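Local coordinates for protein cycloalternan-forming enzyme (Listeria monocytogenes serovar 1/2a, PDB 5F7U) that is a multidomain member of glycosyl hydrolase family 31, with a TIM-barrel domain and a C-terminal carbohydrate-binding module of family 6, at residues Thr1005-Leu1017 and Val1029-Val1042. The protein carries 1 engineered substitution. Sequence-based numbering, arbitrary orientation.
Sequences TVYINGKKQQITL and VEVPVTLQAGNNQV
Ile1008 fills the tight side of this contact, inside the beta sandwich of the family 6 carbohydrate-binding module. Its CD1 lies 3.6 Å from Val1042 CG1, the antiparallel neighbour in its own sheet, and 3.8 Å from Val1033 CG1 of the facing sheet. With CG1 beside the backbone N (chi1 -52°), the CG2 branch stands anti to N and meets Leu1035 CD2. Farther along, Ile1015 CG2 meets Val1031 CG1 at 3.7 Å; strands 1011-1017 and 1029-1035, with axes 8.2 Å apart, face each other through side chains. At the edge, Gln1013 spans the sheets: NE2 donates to Pro1032 O at 3.0 Å, with Pro1032 O in the plane of the Gln1013 amide.

The type I' turn from Ile1008 to Lys1011 marks the polar, solvent side. There Asn1009 N donates to Gln1041 O (2.8 Å, 170°), while its OD1 accepts from Gln1041 N, which stands 37° above the carbonyl plane. Asn1009 ND2 gives one proton to Asn1040 OD1 at 2.8 Å and another to a water bound to Thr1034 O. More loosely, water alone links Lys1011 NZ to Thr1034 OG1, also bonded to Asp988. Asn1040 OD1 additionally accepts from Gln1036 N, and its ND2 donates to Gln1036 O, consistent with this amide tying the hairpin turn to the loop between the sheets.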
loop_
_atom_site.group_PDB
_atom_site.type_symbol
_atom_site.label_atom_id
_atom_site.label_comp_id
_atom_site.label_asym_id
_atom_site.label_seq_id
_atom_site.Cartn_x
_atom_site.Cartn_y
_atom_site.Cartn_z
ATOM N N THR A 1005 -26.878 19.131 -37.966
ATOM C CA THR A 1005 -27.384 17.773 -37.988
ATOM C C THR A 1005 -26.843 17.094 -36.741
ATOM O O THR A 1005 -25.672 17.283 -36.381
ATOM C CB THR A 1005 -26.942 17.061 -39.282
ATOM O OG1 THR A 1005 -27.514 17.739 -40.405
ATOM C CG2 THR A 1005 -27.404 15.624 -39.311
ATOM N N VAL A 1006 -27.713 16.344 -36.058
ATOM C CA VAL A 1006 -27.345 15.644 -34.834
ATOM C C VAL A 1006 -27.589 14.146 -35.025
ATOM O O VAL A 1006 -28.594 13.757 -35.621
ATOM C CB VAL A 1006 -28.155 16.153 -33.608
ATOM C CG1 VAL A 1006 -27.504 15.670 -32.307
ATOM C CG2 VAL A 1006 -28.212 17.675 -33.608
ATOM N N TYR A 1007 -26.664 13.330 -34.521
ATOM C CA TYR A 1007 -26.822 11.879 -34.487
ATOM C C TYR A 1007 -26.794 11.461 -33.030
ATOM O O TYR A 1007 -25.842 11.788 -32.303
ATOM C CB TYR A 1007 -25.680 11.192 -35.233
ATOM C CG TYR A 1007 -25.664 11.474 -36.715
ATOM C CD1 TYR A 1007 -25.084 12.640 -37.224
ATOM C CD2 TYR A 1007 -26.230 10.564 -37.614
ATOM C CE1 TYR A 1007 -25.063 12.888 -38.595
ATOM C CE2 TYR A 1007 -26.203 10.795 -38.981
ATOM C CZ TYR A 1007 -25.626 11.959 -39.466
ATOM O OH TYR A 1007 -25.621 12.179 -40.824
ATOM N N ILE A 1008 -27.824 10.729 -32.616
ATOM C CA ILE A 1008 -27.905 10.209 -31.256
ATOM C C ILE A 1008 -27.792 8.704 -31.378
ATOM O O ILE A 1008 -28.718 8.049 -31.879
ATOM C CB ILE A 1008 -29.251 10.577 -30.559
ATOM C CG1 ILE A 1008 -29.557 12.091 -30.635
ATOM C CG2 ILE A 1008 -29.261 10.029 -29.117
ATOM C CD1 ILE A 1008 -28.568 12.976 -29.900
ATOM N N ASN A 1009 -26.645 8.160 -30.962
ATOM C CA ASN A 1009 -26.362 6.739 -31.169
ATOM C C ASN A 1009 -26.721 6.296 -32.590
ATOM O O ASN A 1009 -27.352 5.255 -32.776
ATOM C CB ASN A 1009 -27.124 5.894 -30.137
ATOM C CG ASN A 1009 -26.726 6.215 -28.726
ATOM O OD1 ASN A 1009 -25.531 6.307 -28.402
ATOM N ND2 ASN A 1009 -27.727 6.386 -27.859
ATOM N N GLY A 1010 -26.321 7.107 -33.574
ATOM C CA GLY A 1010 -26.523 6.810 -35.002
ATOM C C GLY A 1010 -27.821 7.297 -35.643
ATOM O O GLY A 1010 -27.975 7.202 -36.869
ATOM N N LYS A 1011 -28.756 7.793 -34.826
ATOM C CA LYS A 1011 -30.084 8.225 -35.314
ATOM C C LYS A 1011 -30.047 9.725 -35.589
ATOM O O LYS A 1011 -29.804 10.518 -34.679
ATOM C CB LYS A 1011 -31.183 7.876 -34.291
ATOM C CG LYS A 1011 -32.609 8.118 -34.798
ATOM C CD LYS A 1011 -33.633 7.836 -33.711
ATOM C CE LYS A 1011 -35.039 7.770 -34.294
ATOM N NZ LYS A 1011 -36.009 7.399 -33.219
ATOM N N LYS A 1012 -30.293 10.087 -36.847
ATOM C CA LYS A 1012 -30.111 11.457 -37.345
ATOM C C LYS A 1012 -31.348 12.335 -37.147
ATOM O O LYS A 1012 -32.474 11.894 -37.343
ATOM C CB LYS A 1012 -29.768 11.381 -38.838
ATOM C CG LYS A 1012 -29.454 12.690 -39.556
ATOM C CD LYS A 1012 -29.074 12.467 -41.019
ATOM C CE LYS A 1012 -30.231 11.969 -41.874
ATOM N NZ LYS A 1012 -29.926 12.069 -43.334
ATOM N N GLN A 1013 -31.127 13.594 -36.793
ATOM C CA GLN A 1013 -32.173 14.620 -36.950
ATOM C C GLN A 1013 -31.511 15.943 -37.256
ATOM O O GLN A 1013 -30.337 16.141 -36.929
ATOM C CB GLN A 1013 -33.035 14.736 -35.693
ATOM C CG GLN A 1013 -32.260 15.079 -34.436
ATOM C CD GLN A 1013 -33.162 15.218 -33.238
ATOM O OE1 GLN A 1013 -34.056 16.071 -33.213
ATOM N NE2 GLN A 1013 -32.954 14.363 -32.247
ATOM N N GLN A 1014 -32.271 16.858 -37.855
ATOM C CA GLN A 1014 -31.763 18.195 -38.107
ATOM C C GLN A 1014 -32.398 19.185 -37.132
ATOM O O GLN A 1014 -33.596 19.106 -36.857
ATOM C CB GLN A 1014 -32.010 18.616 -39.558
ATOM C CG GLN A 1014 -31.166 19.818 -39.985
ATOM C CD GLN A 1014 -31.372 20.248 -41.429
ATOM O OE1 GLN A 1014 -32.502 20.456 -41.884
ATOM N NE2 GLN A 1014 -30.269 20.414 -42.154
ATOM N N ILE A 1015 -31.589 20.107 -36.621
ATOM C CA ILE A 1015 -32.059 21.079 -35.637
ATOM C C ILE A 1015 -31.931 22.490 -36.194
ATOM O O ILE A 1015 -31.008 22.782 -36.956
ATOM C CB ILE A 1015 -31.341 20.963 -34.273
ATOM C CG1 ILE A 1015 -29.858 21.357 -34.376
ATOM C CG2 ILE A 1015 -31.508 19.545 -33.722
ATOM C CD1 ILE A 1015 -29.111 21.405 -33.042
ATOM N N THR A 1016 -32.870 23.336 -35.799
ATOM C CA THR A 1016 -32.930 24.731 -36.235
ATOM C C THR A 1016 -32.477 25.613 -35.099
ATOM O O THR A 1016 -32.962 25.494 -33.962
ATOM C CB THR A 1016 -34.354 25.115 -36.663
ATOM O OG1 THR A 1016 -34.690 24.371 -37.833
ATOM C CG2 THR A 1016 -34.451 26.606 -36.993
ATOM N N LEU A 1017 -31.534 26.489 -35.410
ATOM C CA LEU A 1017 -30.950 27.373 -34.436
ATOM C C LEU A 1017 -31.186 28.803 -34.913
ATOM O O LEU A 1017 -30.399 29.314 -35.712
ATOM C CB LEU A 1017 -29.464 27.066 -34.301
ATOM C CG LEU A 1017 -29.130 25.623 -33.916
ATOM C CD1 LEU A 1017 -27.668 25.303 -34.196
ATOM C CD2 LEU A 1017 -29.489 25.390 -32.451
ATOM N N VAL A 1029 -31.937 26.240 -27.559
ATOM C CA VAL A 1029 -32.968 25.519 -28.312
ATOM C C VAL A 1029 -33.106 24.149 -27.659
ATOM O O VAL A 1029 -32.104 23.551 -27.265
ATOM C CB VAL A 1029 -32.587 25.409 -29.812
ATOM C CG1 VAL A 1029 -33.336 24.294 -30.532
ATOM C CG2 VAL A 1029 -32.826 26.736 -30.522
ATOM N N GLU A 1030 -34.348 23.676 -27.536
ATOM C CA GLU A 1030 -34.644 22.399 -26.895
ATOM C C GLU A 1030 -34.891 21.335 -27.953
ATOM O O GLU A 1030 -35.769 21.487 -28.807
ATOM C CB GLU A 1030 -35.837 22.558 -25.938
ATOM C CG GLU A 1030 -35.478 23.349 -24.669
ATOM C CD GLU A 1030 -36.606 23.456 -23.641
ATOM O OE1 GLU A 1030 -37.625 22.756 -23.777
ATOM O OE2 GLU A 1030 -36.475 24.257 -22.684
ATOM N N VAL A 1031 -34.105 20.264 -27.900
ATOM C CA VAL A 1031 -34.119 19.195 -28.910
ATOM C C VAL A 1031 -34.558 17.883 -28.233
ATOM O O VAL A 1031 -33.915 17.471 -27.249
ATOM C CB VAL A 1031 -32.707 19.014 -29.543
ATOM C CG1 VAL A 1031 -32.702 17.904 -30.593
ATOM C CG2 VAL A 1031 -32.191 20.331 -30.129
ATOM N N PRO A 1032 -35.621 17.215 -28.756
ATOM C CA PRO A 1032 -36.016 15.910 -28.203
ATOM C C PRO A 1032 -35.029 14.817 -28.607
ATOM O O PRO A 1032 -34.691 14.683 -29.802
ATOM C CB PRO A 1032 -37.410 15.652 -28.813
ATOM C CG PRO A 1032 -37.457 16.479 -30.049
ATOM C CD PRO A 1032 -36.469 17.614 -29.907
ATOM N N VAL A 1033 -34.536 14.070 -27.606
ATOM C CA VAL A 1033 -33.589 12.978 -27.829
ATOM C C VAL A 1033 -34.041 11.752 -27.045
ATOM O O VAL A 1033 -34.803 11.872 -26.074
ATOM C CB VAL A 1033 -32.116 13.349 -27.452
ATOM C CG1 VAL A 1033 -31.607 14.544 -28.263
ATOM C CG2 VAL A 1033 -31.954 13.600 -25.957
ATOM N N THR A 1034 -33.575 10.582 -27.472
ATOM C CA THR A 1034 -33.844 9.341 -26.757
ATOM C C THR A 1034 -32.485 8.806 -26.346
ATOM O O THR A 1034 -31.614 8.576 -27.210
ATOM C CB THR A 1034 -34.591 8.335 -27.652
ATOM O OG1 THR A 1034 -35.853 8.893 -28.027
ATOM C CG2 THR A 1034 -34.833 7.027 -26.915
ATOM N N LEU A 1035 -32.287 8.659 -25.035
ATOM C CA LEU A 1035 -31.002 8.201 -24.503
ATOM C C LEU A 1035 -31.118 6.837 -23.864
ATOM O O LEU A 1035 -32.132 6.512 -23.233
ATOM C CB LEU A 1035 -30.442 9.198 -23.490
ATOM C CG LEU A 1035 -30.181 10.600 -24.041
ATOM C CD1 LEU A 1035 -29.586 11.427 -22.902
ATOM C CD2 LEU A 1035 -29.234 10.597 -25.246
ATOM N N GLN A 1036 -30.075 6.040 -24.039
ATOM C CA GLN A 1036 -30.045 4.728 -23.409
ATOM C C GLN A 1036 -29.110 4.713 -22.210
ATOM O O GLN A 1036 -28.490 5.729 -21.883
ATOM C CB GLN A 1036 -29.684 3.644 -24.431
ATOM C CG GLN A 1036 -28.537 3.996 -25.338
ATOM C CD GLN A 1036 -28.406 3.076 -26.520
ATOM O OE1 GLN A 1036 -29.393 2.722 -27.181
ATOM N NE2 GLN A 1036 -27.181 2.679 -26.805
ATOM N N ALA A 1037 -29.033 3.560 -21.538
ATOM C CA ALA A 1037 -27.997 3.326 -20.508
ATOM C C ALA A 1037 -26.573 3.390 -21.072
ATOM O O ALA A 1037 -26.315 3.037 -22.240
ATOM C CB ALA A 1037 -28.230 1.982 -19.837
ATOM N N GLY A 1038 -25.653 3.847 -20.234
ATOM C CA GLY A 1038 -24.242 3.920 -20.581
ATOM C C GLY A 1038 -23.928 5.208 -21.312
ATOM O O GLY A 1038 -24.641 6.214 -21.196
ATOM N N ASN A 1039 -22.859 5.146 -22.087
ATOM C CA ASN A 1039 -22.372 6.272 -22.834
ATOM C C ASN A 1039 -23.200 6.423 -24.127
ATOM O O ASN A 1039 -23.270 5.495 -24.951
ATOM C CB ASN A 1039 -20.889 6.037 -23.123
ATOM C CG ASN A 1039 -20.217 7.221 -23.756
ATOM O OD1 ASN A 1039 -20.854 8.216 -24.081
ATOM N ND2 ASN A 1039 -18.902 7.124 -23.927
ATOM N N ASN A 1040 -23.830 7.583 -24.299
ATOM C CA ASN A 1040 -24.568 7.864 -25.528
ATOM C C ASN A 1040 -23.694 8.699 -26.433
ATOM O O ASN A 1040 -23.139 9.717 -26.000
ATOM C CB ASN A 1040 -25.866 8.620 -25.228
ATOM C CG ASN A 1040 -26.886 7.762 -24.499
ATOM O OD1 ASN A 1040 -27.729 7.150 -25.132
ATOM N ND2 ASN A 1040 -26.800 7.699 -23.165
ATOM N N GLN A 1041 -23.557 8.266 -27.680
ATOM C CA GLN A 1041 -22.746 8.996 -28.652
ATOM C C GLN A 1041 -23.618 10.078 -29.255
ATOM O O GLN A 1041 -24.587 9.761 -29.940
ATOM C CB GLN A 1041 -22.221 8.053 -29.747
ATOM C CG GLN A 1041 -21.420 8.774 -30.833
ATOM C CD GLN A 1041 -20.983 7.885 -31.988
ATOM O OE1 GLN A 1041 -21.793 7.172 -32.602
ATOM N NE2 GLN A 1041 -19.692 7.951 -32.318
ATOM N N VAL A 1042 -23.269 11.341 -29.006
ATOM C CA VAL A 1042 -24.044 12.475 -29.532
ATOM C C VAL A 1042 -23.142 13.311 -30.430
ATOM O O VAL A 1042 -22.212 13.958 -29.947
ATOM C CB VAL A 1042 -24.677 13.316 -28.395
ATOM C CG1 VAL A 1042 -25.454 14.517 -28.941
ATOM C CG2 VAL A 1042 -25.583 12.445 -27.526
HETATM O O HOH W 1 -30.471 6.317 -28.209
HETATM O O HOH W 2 -24.282 9.136 -33.033
HETATM O O HOH W 3 -35.704 8.900 -30.830
#